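Alginate lyase (Chitinophaga sp. MD30, PDB 6KCW) degrades alginate as a bacterial polysaccharide lyase of family 36. Local coordinates at residues K137-Y151 against I185-T199. Residues are numbered along the deposited sequence; the frame is centred on the assembly and turned at random.
Sequences KDQPGQYGDTFGKSY and INGTTVLDTAIRWTT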
ATOM      1  N   LYS A 137       3.578   1.854 -16.745  1.00 37.57           N
ATOM      2  CA  LYS A 137       3.437   2.207 -18.149  1.00 37.61           C
ATOM      3  C   LYS A 137       3.082   1.000 -19.001  1.00 38.44           C
ATOM      4  O   LYS A 137       2.417   1.142 -20.035  1.00 43.09           O
ATOM      5  CB  LYS A 137       4.729   2.846 -18.651  1.00 38.47           C
ATOM      6  CG  LYS A 137       4.748   3.094 -20.138  1.00 40.07           C
ATOM      7  CD  LYS A 137       3.895   4.275 -20.496  1.00 38.55           C
ATOM      8  CE  LYS A 137       3.730   4.368 -21.983  1.00 41.17           C
ATOM      9  NZ  LYS A 137       2.777   3.291 -22.409  1.00 42.28           N
ATOM     10  N   ASP A 138       3.498  -0.192 -18.582  1.00 36.08           N
ATOM     11  CA  ASP A 138       3.388  -1.376 -19.426  1.00 39.42           C
ATOM     12  C   ASP A 138       2.540  -2.470 -18.789  1.00 42.35           C
ATOM     13  O   ASP A 138       2.654  -3.635 -19.187  1.00 41.48           O
ATOM     14  CB  ASP A 138       4.780  -1.917 -19.770  1.00 42.05           C
ATOM     15  CG  ASP A 138       5.643  -0.893 -20.486  1.00 39.93           C
ATOM     16  OD1 ASP A 138       5.327  -0.571 -21.651  1.00 46.13           O
ATOM     17  OD2 ASP A 138       6.641  -0.423 -19.888  1.00 37.98           O
ATOM     18  N   GLN A 139       1.695  -2.127 -17.812  1.00 36.37           N
ATOM     19  CA  GLN A 139       0.818  -3.129 -17.229  1.00 36.71           C
ATOM     20  C   GLN A 139      -0.001  -3.799 -18.330  1.00 40.13           C
ATOM     21  O   GLN A 139      -0.406  -3.139 -19.300  1.00 40.65           O
ATOM     22  CB  GLN A 139      -0.106  -2.504 -16.176  1.00 38.48           C
ATOM     23  CG  GLN A 139      -1.072  -1.469 -16.716  1.00 33.50           C
ATOM     24  CD  GLN A 139      -1.734  -0.664 -15.623  1.00 36.37           C
ATOM     25  OE1 GLN A 139      -1.275   0.422 -15.271  1.00 35.71           O
ATOM     26  NE2 GLN A 139      -2.825  -1.190 -15.079  1.00 36.32           N
ATOM     27  N   PRO A 140      -0.231  -5.090 -18.240  1.00 39.41           N
ATOM     28  CA  PRO A 140      -0.922  -5.799 -19.321  1.00 42.17           C
ATOM     29  C   PRO A 140      -2.419  -5.581 -19.317  1.00 42.57           C
ATOM     30  O   PRO A 140      -3.063  -5.687 -20.357  1.00 45.50           O
ATOM     31  CB  PRO A 140      -0.583  -7.264 -19.031  1.00 46.68           C
ATOM     32  CG  PRO A 140      -0.435  -7.304 -17.553  1.00 45.14           C
ATOM     33  CD  PRO A 140       0.236  -6.011 -17.196  1.00 43.31           C
ATOM     34  N   GLY A 141      -2.989  -5.315 -18.144  1.00 50.31           N
ATOM     35  CA  GLY A 141      -4.410  -5.121 -17.998  1.00 42.75           C
ATOM     36  C   GLY A 141      -4.743  -3.698 -17.583  1.00 46.42           C
ATOM     37  O   GLY A 141      -3.879  -2.876 -17.289  1.00 48.94           O
ATOM     38  N   GLN A 142      -6.043  -3.424 -17.563  1.00 45.02           N
ATOM     39  CA  GLN A 142      -6.500  -2.092 -17.209  1.00 45.43           C
ATOM     40  C   GLN A 142      -6.399  -1.859 -15.711  1.00 43.30           C
ATOM     41  O   GLN A 142      -6.252  -0.713 -15.270  1.00 41.07           O
ATOM     42  CB  GLN A 142      -7.934  -1.902 -17.699  1.00 44.47           C
ATOM     43  CG  GLN A 142      -8.567  -0.600 -17.293  1.00 46.40           C
ATOM     44  CD  GLN A 142      -9.981  -0.433 -17.855  1.00 48.38           C
ATOM     45  OE1 GLN A 142     -10.620   0.589 -17.623  1.00 45.84           O
ATOM     46  NE2 GLN A 142     -10.470  -1.429 -18.576  1.00 42.86           N
ATOM     47  N   TYR A 143      -6.451  -2.930 -14.924  1.00 47.47           N
ATOM     48  CA  TYR A 143      -6.308  -2.869 -13.480  1.00 46.72           C
ATOM     49  C   TYR A 143      -4.896  -3.307 -13.091  1.00 40.83           C
ATOM     50  O   TYR A 143      -4.006  -3.428 -13.929  1.00 40.47           O
ATOM     51  CB  TYR A 143      -7.403  -3.711 -12.816  1.00 45.05           C
ATOM     52  CG  TYR A 143      -8.792  -3.148 -13.049  1.00 48.45           C
ATOM     53  CD1 TYR A 143      -9.499  -3.438 -14.215  1.00 53.99           C
ATOM     54  CD2 TYR A 143      -9.392  -2.301 -12.115  1.00 45.56           C
ATOM     55  CE1 TYR A 143     -10.772  -2.911 -14.440  1.00 47.56           C
ATOM     56  CE2 TYR A 143     -10.657  -1.773 -12.333  1.00 49.63           C
ATOM     57  CZ  TYR A 143     -11.339  -2.082 -13.501  1.00 50.38           C
ATOM     58  OH  TYR A 143     -12.598  -1.570 -13.733  1.00 60.83           O
ATOM     59  N   GLY A 144      -4.691  -3.565 -11.805  1.00 41.51           N
ATOM     60  CA  GLY A 144      -3.338  -3.639 -11.289  1.00 39.44           C
ATOM     61  C   GLY A 144      -2.588  -4.862 -11.791  1.00 39.62           C
ATOM     62  O   GLY A 144      -3.108  -5.981 -11.822  1.00 40.41           O
ATOM     63  N   ASP A 145      -1.330  -4.640 -12.144  1.00 37.13           N
ATOM     64  CA  ASP A 145      -0.435  -5.700 -12.572  1.00 38.27           C
ATOM     65  C   ASP A 145       0.134  -6.370 -11.327  1.00 41.84           C
ATOM     66  O   ASP A 145       0.722  -5.696 -10.473  1.00 42.96           O
ATOM     67  CB  ASP A 145       0.661  -5.091 -13.453  1.00 38.29           C
ATOM     68  CG  ASP A 145       1.493  -6.121 -14.169  1.00 40.28           C
ATOM     69  OD1 ASP A 145       1.326  -7.329 -13.906  1.00 40.37           O
ATOM     70  OD2 ASP A 145       2.343  -5.706 -14.997  1.00 39.48           O
ATOM     71  N   THR A 146      -0.074  -7.683 -11.194  1.00 41.19           N
ATOM     72  CA  THR A 146       0.534  -8.430 -10.099  1.00 42.48           C
ATOM     73  C   THR A 146       1.885  -9.012 -10.459  1.00 41.94           C
ATOM     74  O   THR A 146       2.563  -9.542  -9.569  1.00 42.11           O
ATOM     75  CB  THR A 146      -0.355  -9.593  -9.643  1.00 43.55           C
ATOM     76  OG1 THR A 146      -0.453 -10.559 -10.702  1.00 37.39           O
ATOM     77  CG2 THR A 146      -1.744  -9.099  -9.221  1.00 39.23           C
ATOM     78  N   PHE A 147       2.270  -8.952 -11.737  1.00 42.06           N
ATOM     79  CA  PHE A 147       3.451  -9.628 -12.268  1.00 40.45           C
ATOM     80  C   PHE A 147       3.416 -11.124 -12.005  1.00 42.09           C
ATOM     81  O   PHE A 147       4.457 -11.785 -12.001  1.00 41.27           O
ATOM     82  CB  PHE A 147       4.736  -9.008 -11.714  1.00 36.83           C
ATOM     83  CG  PHE A 147       5.047  -7.667 -12.305  1.00 42.19           C
ATOM     84  CD1 PHE A 147       4.440  -6.516 -11.813  1.00 41.02           C
ATOM     85  CD2 PHE A 147       5.927  -7.554 -13.367  1.00 37.53           C
ATOM     86  CE1 PHE A 147       4.712  -5.272 -12.366  1.00 34.21           C
ATOM     87  CE2 PHE A 147       6.205  -6.315 -13.923  1.00 41.59           C
ATOM     88  CZ  PHE A 147       5.589  -5.171 -13.422  1.00 39.52           C
ATOM     89  N   GLY A 148       2.218 -11.669 -11.809  1.00 41.25           N
ATOM     90  CA  GLY A 148       2.076 -13.067 -11.475  1.00 40.44           C
ATOM     91  C   GLY A 148       2.645 -13.486 -10.137  1.00 39.96           C
ATOM     92  O   GLY A 148       2.839 -14.682  -9.921  1.00 42.05           O
ATOM     93  N   LYS A 149       2.905 -12.553  -9.218  1.00 40.83           N
ATOM     94  CA  LYS A 149       3.666 -12.874  -8.009  1.00 45.36           C
ATOM     95  C   LYS A 149       2.763 -12.984  -6.783  1.00 42.85           C
ATOM     96  O   LYS A 149       1.738 -12.305  -6.672  1.00 39.94           O
ATOM     97  CB  LYS A 149       4.751 -11.824  -7.749  1.00 40.55           C
ATOM     98  CG  LYS A 149       5.608 -11.490  -8.969  1.00 39.39           C
ATOM     99  CD  LYS A 149       6.348 -12.730  -9.454  1.00 44.77           C
ATOM    100  CE  LYS A 149       7.529 -12.388 -10.360  1.00 45.47           C
ATOM    101  NZ  LYS A 149       8.362 -13.595 -10.650  1.00 47.60           N
ATOM    102  N   SER A 150       3.161 -13.846  -5.849  1.00 44.88           N
ATOM    103  CA  SER A 150       2.391 -13.999  -4.623  1.00 42.96           C
ATOM    104  C   SER A 150       3.295 -14.431  -3.482  1.00 40.16           C
ATOM    105  O   SER A 150       4.342 -15.047  -3.691  1.00 42.84           O
ATOM    106  CB  SER A 150       1.248 -15.008  -4.794  1.00 44.34           C
ATOM    107  OG  SER A 150       1.741 -16.314  -4.999  1.00 45.02           O
ATOM    108  N   TYR A 151       2.883 -14.078  -2.271  1.00 39.33           N
ATOM    109  CA  TYR A 151       3.533 -14.538  -1.059  1.00 39.59           C
ATOM    110  C   TYR A 151       2.472 -15.052  -0.089  1.00 44.99           C
ATOM    111  O   TYR A 151       1.541 -14.319   0.278  1.00 40.86           O
ATOM    112  CB  TYR A 151       4.358 -13.430  -0.408  1.00 40.28           C
ATOM    113  CG  TYR A 151       5.122 -13.868   0.831  1.00 39.05           C
ATOM    114  CD1 TYR A 151       4.520 -13.854   2.085  1.00 37.36           C
ATOM    115  CD2 TYR A 151       6.445 -14.289   0.746  1.00 40.62           C
ATOM    116  CE1 TYR A 151       5.209 -14.243   3.215  1.00 41.01           C
ATOM    117  CE2 TYR A 151       7.154 -14.687   1.885  1.00 40.00           C
ATOM    118  CZ  TYR A 151       6.528 -14.662   3.113  1.00 39.39           C
ATOM    119  OH  TYR A 151       7.205 -15.049   4.246  1.00 40.93           O
ATOM    120  N   ILE A 185       8.953  -9.515   1.706  1.00 36.90           N
ATOM    121  CA  ILE A 185       8.107  -9.891   2.835  1.00 36.82           C
ATOM    122  C   ILE A 185       8.832 -10.968   3.628  1.00 39.30           C
ATOM    123  O   ILE A 185       9.169 -12.027   3.082  1.00 39.02           O
ATOM    124  CB  ILE A 185       6.718 -10.372   2.381  1.00 38.08           C
ATOM    125  CG1 ILE A 185       6.006  -9.277   1.588  1.00 33.65           C
ATOM    126  CG2 ILE A 185       5.854 -10.782   3.572  1.00 35.34           C
ATOM    127  CD1 ILE A 185       4.667  -9.719   1.063  1.00 37.05           C
ATOM    128  N   ASN A 186       9.061 -10.703   4.917  1.00 37.81           N
ATOM    129  CA  ASN A 186       9.834 -11.606   5.760  1.00 40.00           C
ATOM    130  C   ASN A 186      11.178 -11.933   5.112  1.00 38.59           C
ATOM    131  O   ASN A 186      11.587 -13.090   5.055  1.00 39.81           O
ATOM    132  CB  ASN A 186       9.067 -12.899   6.053  1.00 36.19           C
ATOM    133  CG  ASN A 186       7.938 -12.707   7.027  1.00 37.61           C
ATOM    134  OD1 ASN A 186       7.809 -11.653   7.644  1.00 37.42           O
ATOM    135  ND2 ASN A 186       7.118 -13.742   7.191  1.00 35.59           N
ATOM    136  N   GLY A 187      11.845 -10.916   4.567  1.00 37.33           N
ATOM    137  CA  GLY A 187      13.132 -11.120   3.926  1.00 37.08           C
ATOM    138  C   GLY A 187      13.113 -11.936   2.647  1.00 41.32           C
ATOM    139  O   GLY A 187      14.183 -12.156   2.060  1.00 40.80           O
ATOM    140  N   THR A 188      11.944 -12.385   2.194  1.00 40.73           N
ATOM    141  CA  THR A 188      11.792 -13.163   0.965  1.00 41.36           C
ATOM    142  C   THR A 188      11.325 -12.254  -0.164  1.00 37.46           C
ATOM    143  O   THR A 188      10.375 -11.483   0.012  1.00 39.87           O
ATOM    144  CB  THR A 188      10.780 -14.297   1.166  1.00 43.91           C
ATOM    145  OG1 THR A 188      11.329 -15.293   2.047  1.00 45.38           O
ATOM    146  CG2 THR A 188      10.387 -14.930  -0.181  1.00 39.72           C
ATOM    147  N   THR A 189      11.986 -12.346  -1.315  1.00 37.01           N
ATOM    148  CA  THR A 189      11.609 -11.538  -2.471  1.00 39.46           C
ATOM    149  C   THR A 189      10.233 -11.947  -2.998  1.00 41.32           C
ATOM    150  O   THR A 189      10.000 -13.112  -3.336  1.00 42.84           O
ATOM    151  CB  THR A 189      12.654 -11.668  -3.579  1.00 33.10           C
ATOM    152  OG1 THR A 189      13.879 -11.062  -3.152  1.00 43.45           O
ATOM    153  CG2 THR A 189      12.198 -10.981  -4.874  1.00 35.67           C
ATOM    154  N   VAL A 190       9.321 -10.986  -3.072  1.00 38.07           N
ATOM    155  CA  VAL A 190       8.022 -11.240  -3.683  1.00 39.21           C
ATOM    156  C   VAL A 190       8.101 -10.747  -5.114  1.00 42.01           C
ATOM    157  O   VAL A 190       7.861 -11.500  -6.066  1.00 47.22           O
ATOM    158  CB  VAL A 190       6.883 -10.546  -2.917  1.00 40.07           C
ATOM    159  CG1 VAL A 190       5.533 -10.964  -3.480  1.00 35.98           C
ATOM    160  CG2 VAL A 190       6.976 -10.878  -1.440  1.00 37.31           C
ATOM    161  N   LEU A 191       8.447  -9.476  -5.269  1.00 40.32           N
ATOM    162  CA  LEU A 191       8.625  -8.857  -6.571  1.00 41.87           C
ATOM    163  C   LEU A 191       9.899  -8.037  -6.520  1.00 42.78           C
ATOM    164  O   LEU A 191      10.076  -7.232  -5.599  1.00 40.65           O
ATOM    165  CB  LEU A 191       7.437  -7.965  -6.939  1.00 37.30           C
ATOM    166  CG  LEU A 191       7.608  -7.153  -8.223  1.00 41.12           C
ATOM    167  CD1 LEU A 191       7.495  -8.062  -9.439  1.00 40.42           C
ATOM    168  CD2 LEU A 191       6.600  -6.005  -8.304  1.00 38.82           C
ATOM    169  N   ASP A 192      10.783  -8.242  -7.501  1.00 34.60           N
ATOM    170  CA  ASP A 192      11.978  -7.406  -7.640  1.00 39.36           C
ATOM    171  C   ASP A 192      12.278  -7.333  -9.137  1.00 41.24           C
ATOM    172  O   ASP A 192      13.033  -8.146  -9.672  1.00 40.59           O
ATOM    173  CB  ASP A 192      13.155  -7.962  -6.843  1.00 41.95           C
ATOM    174  CG  ASP A 192      14.462  -7.220  -7.120  1.00 43.76           C
ATOM    175  OD1 ASP A 192      14.416  -6.023  -7.474  1.00 44.55           O
ATOM    176  OD2 ASP A 192      15.544  -7.843  -6.993  1.00 52.04           O
ATOM    177  N   THR A 193      11.659  -6.365  -9.806  1.00 42.76           N
ATOM    178  CA  THR A 193      11.745  -6.256 -11.253  1.00 38.54           C
ATOM    179  C   THR A 193      12.140  -4.848 -11.673  1.00 41.19           C
ATOM    180  O   THR A 193      11.772  -3.859 -11.028  1.00 41.34           O
ATOM    181  CB  THR A 193      10.420  -6.594 -11.940  1.00 41.81           C
ATOM    182  OG1 THR A 193      10.559  -6.379 -13.354  1.00 39.46           O
ATOM    183  CG2 THR A 193       9.324  -5.690 -11.429  1.00 37.20           C
ATOM    184  N   ALA A 194      12.876  -4.764 -12.776  1.00 37.54           N
ATOM    185  CA  ALA A 194      13.010  -3.482 -13.429  1.00 34.29           C
ATOM    186  C   ALA A 194      11.689  -3.177 -14.123  1.00 38.99           C
ATOM    187  O   ALA A 194      10.902  -4.078 -14.424  1.00 43.13           O
ATOM    188  CB  ALA A 194      14.190  -3.494 -14.401  1.00 36.89           C
ATOM    189  N   ILE A 195      11.418  -1.893 -14.346  1.00 38.96           N
ATOM    190  CA  ILE A 195      10.076  -1.472 -14.726  1.00 34.22           C
ATOM    191  C   ILE A 195      10.161  -0.107 -15.383  1.00 34.43           C
ATOM    192  O   ILE A 195      11.097   0.659 -15.148  1.00 33.99           O
ATOM    193  CB  ILE A 195       9.146  -1.447 -13.486  1.00 34.14           C
ATOM    194  CG1 ILE A 195       7.675  -1.486 -13.886  1.00 34.86           C
ATOM    195  CG2 ILE A 195       9.421  -0.220 -12.649  1.00 33.91           C
ATOM    196  CD1 ILE A 195       6.720  -1.407 -12.698  1.00 31.44           C
ATOM    197  N   ARG A 196       9.175   0.196 -16.220  1.00 35.13           N
ATOM    198  CA  ARG A 196       8.955   1.529 -16.756  1.00 30.99           C
ATOM    199  C   ARG A 196       7.706   2.073 -16.084  1.00 34.76           C
ATOM    200  O   ARG A 196       6.633   1.471 -16.197  1.00 36.07           O
ATOM    201  CB  ARG A 196       8.816   1.469 -18.278  1.00 38.41           C
ATOM    202  CG  ARG A 196       8.437   2.771 -18.983  1.00 38.12           C
ATOM    203  CD  ARG A 196       8.776   2.688 -20.470  1.00 35.32           C
ATOM    204  NE  ARG A 196       8.096   1.575 -21.128  1.00 39.06           N
ATOM    205  CZ  ARG A 196       7.998   1.428 -22.452  1.00 46.99           C
ATOM    206  NH1 ARG A 196       8.537   2.323 -23.283  1.00 40.31           N
ATOM    207  NH2 ARG A 196       7.341   0.387 -22.952  1.00 44.32           N
ATOM    208  N   TRP A 197       7.857   3.170 -15.333  1.00 35.07           N
ATOM    209  CA  TRP A 197       6.724   3.802 -14.666  1.00 38.98           C
ATOM    210  C   TRP A 197       6.025   4.811 -15.559  1.00 40.91           C
ATOM    211  O   TRP A 197       4.791   4.851 -15.607  1.00 36.95           O
ATOM    212  CB  TRP A 197       7.159   4.528 -13.391  1.00 37.99           C
ATOM    213  CG  TRP A 197       7.719   3.641 -12.348  1.00 39.08           C
ATOM    214  CD1 TRP A 197       9.020   3.503 -12.026  1.00 36.63           C
ATOM    215  CD2 TRP A 197       6.985   2.769 -11.477  1.00 37.12           C
ATOM    216  NE1 TRP A 197       9.157   2.593 -11.011  1.00 39.86           N
ATOM    217  CE2 TRP A 197       7.920   2.129 -10.652  1.00 35.91           C
ATOM    218  CE3 TRP A 197       5.626   2.472 -11.317  1.00 35.94           C
ATOM    219  CZ2 TRP A 197       7.551   1.199  -9.675  1.00 34.16           C
ATOM    220  CZ3 TRP A 197       5.259   1.553 -10.357  1.00 35.89           C
ATOM    221  CH2 TRP A 197       6.221   0.923  -9.546  1.00 37.19           C
ATOM    222  N   THR A 198       6.805   5.638 -16.250  1.00 39.76           N
ATOM    223  CA  THR A 198       6.296   6.787 -16.976  1.00 37.10           C
ATOM    224  C   THR A 198       7.035   6.908 -18.302  1.00 40.14           C
ATOM    225  O   THR A 198       8.170   6.435 -18.448  1.00 38.75           O
ATOM    226  CB  THR A 198       6.484   8.075 -16.156  1.00 40.25           C
ATOM    227  OG1 THR A 198       7.874   8.249 -15.865  1.00 37.37           O
ATOM    228  CG2 THR A 198       5.739   7.997 -14.827  1.00 39.88           C
ATOM    229  N   THR A 199       6.379   7.545 -19.282  1.00 37.01           N
ATOM    230  CA  THR A 199       7.094   8.058 -20.441  1.00 37.29           C
ATOM    231  C   THR A 199       7.145   9.580 -20.476  1.00 38.34           C
ATOM    232  O   THR A 199       7.894  10.141 -21.286  1.00 36.69           O
ATOM    233  CB  THR A 199       6.496   7.518 -21.750  1.00 36.63           C
ATOM    234  OG1 THR A 199       5.067   7.562 -21.699  1.00 35.30           O
ATOM    235  CG2 THR A 199       6.953   6.076 -21.985  1.00 35.62           C
TER
HETATM  236  O   HOH W   1       6.985  -1.535 -17.176  1.00 36.72           O
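Asp138 OD2 accepts a hydrogen bond from Arg196 NE at 2.8 Å, in the guanidinium plane and through its syn lone pair, and a bridging water donates to the same oxygen. That water accepts from the backbone N of Arg196, so one carboxylate oxygen is tied to both side chain and main chain of its partner. The second half of this side-on salt bridge runs from Arg196 NH2 to Asp138 OD1 at 2.6 Å, less straight (136°), with carboxylate and guanidinium nearly coplanar. Next door the backbone joins in, Lys137 N donating to Arg196 O at 3.1 Å. With CG anti to N (chi1 173°), the Lys137 chain runs alongside that of Arg196, and its CE reaches Thr199 OG1 at 3.5 Å; NZ turns off to Trp109 O. Were Arg196 replaced by an alanine, the Asp138 carboxylate would probably lose its countercharge and both direct bonds, and be freer to turn.

Farther along, apolar groups take over. Phe147, in a type I' turn (Thr146 to Lys149) that overlaps the Asx turn of Asp145, receives Thr193 CG2 over one ring face, while its CB meets Leu191 CD1 at 3.7 Å. Beyond the bulge of Val190 and Leu191 against Ile183, Ile185 CG2 makes a CH-pi contact 3.8 Å from the Tyr151 ring centroid, and Thr188 borders the ring's edge. The loop between strands 128-135 and 162-170, joining the two sheets of a probable concanavalin-clan beta sandwich, is thus fastened by a partly exposed, water-bridged ionic clasp just after strand 188-195, and by apolar packing of Phe147 midway and Tyr151 over the 185-188 turn.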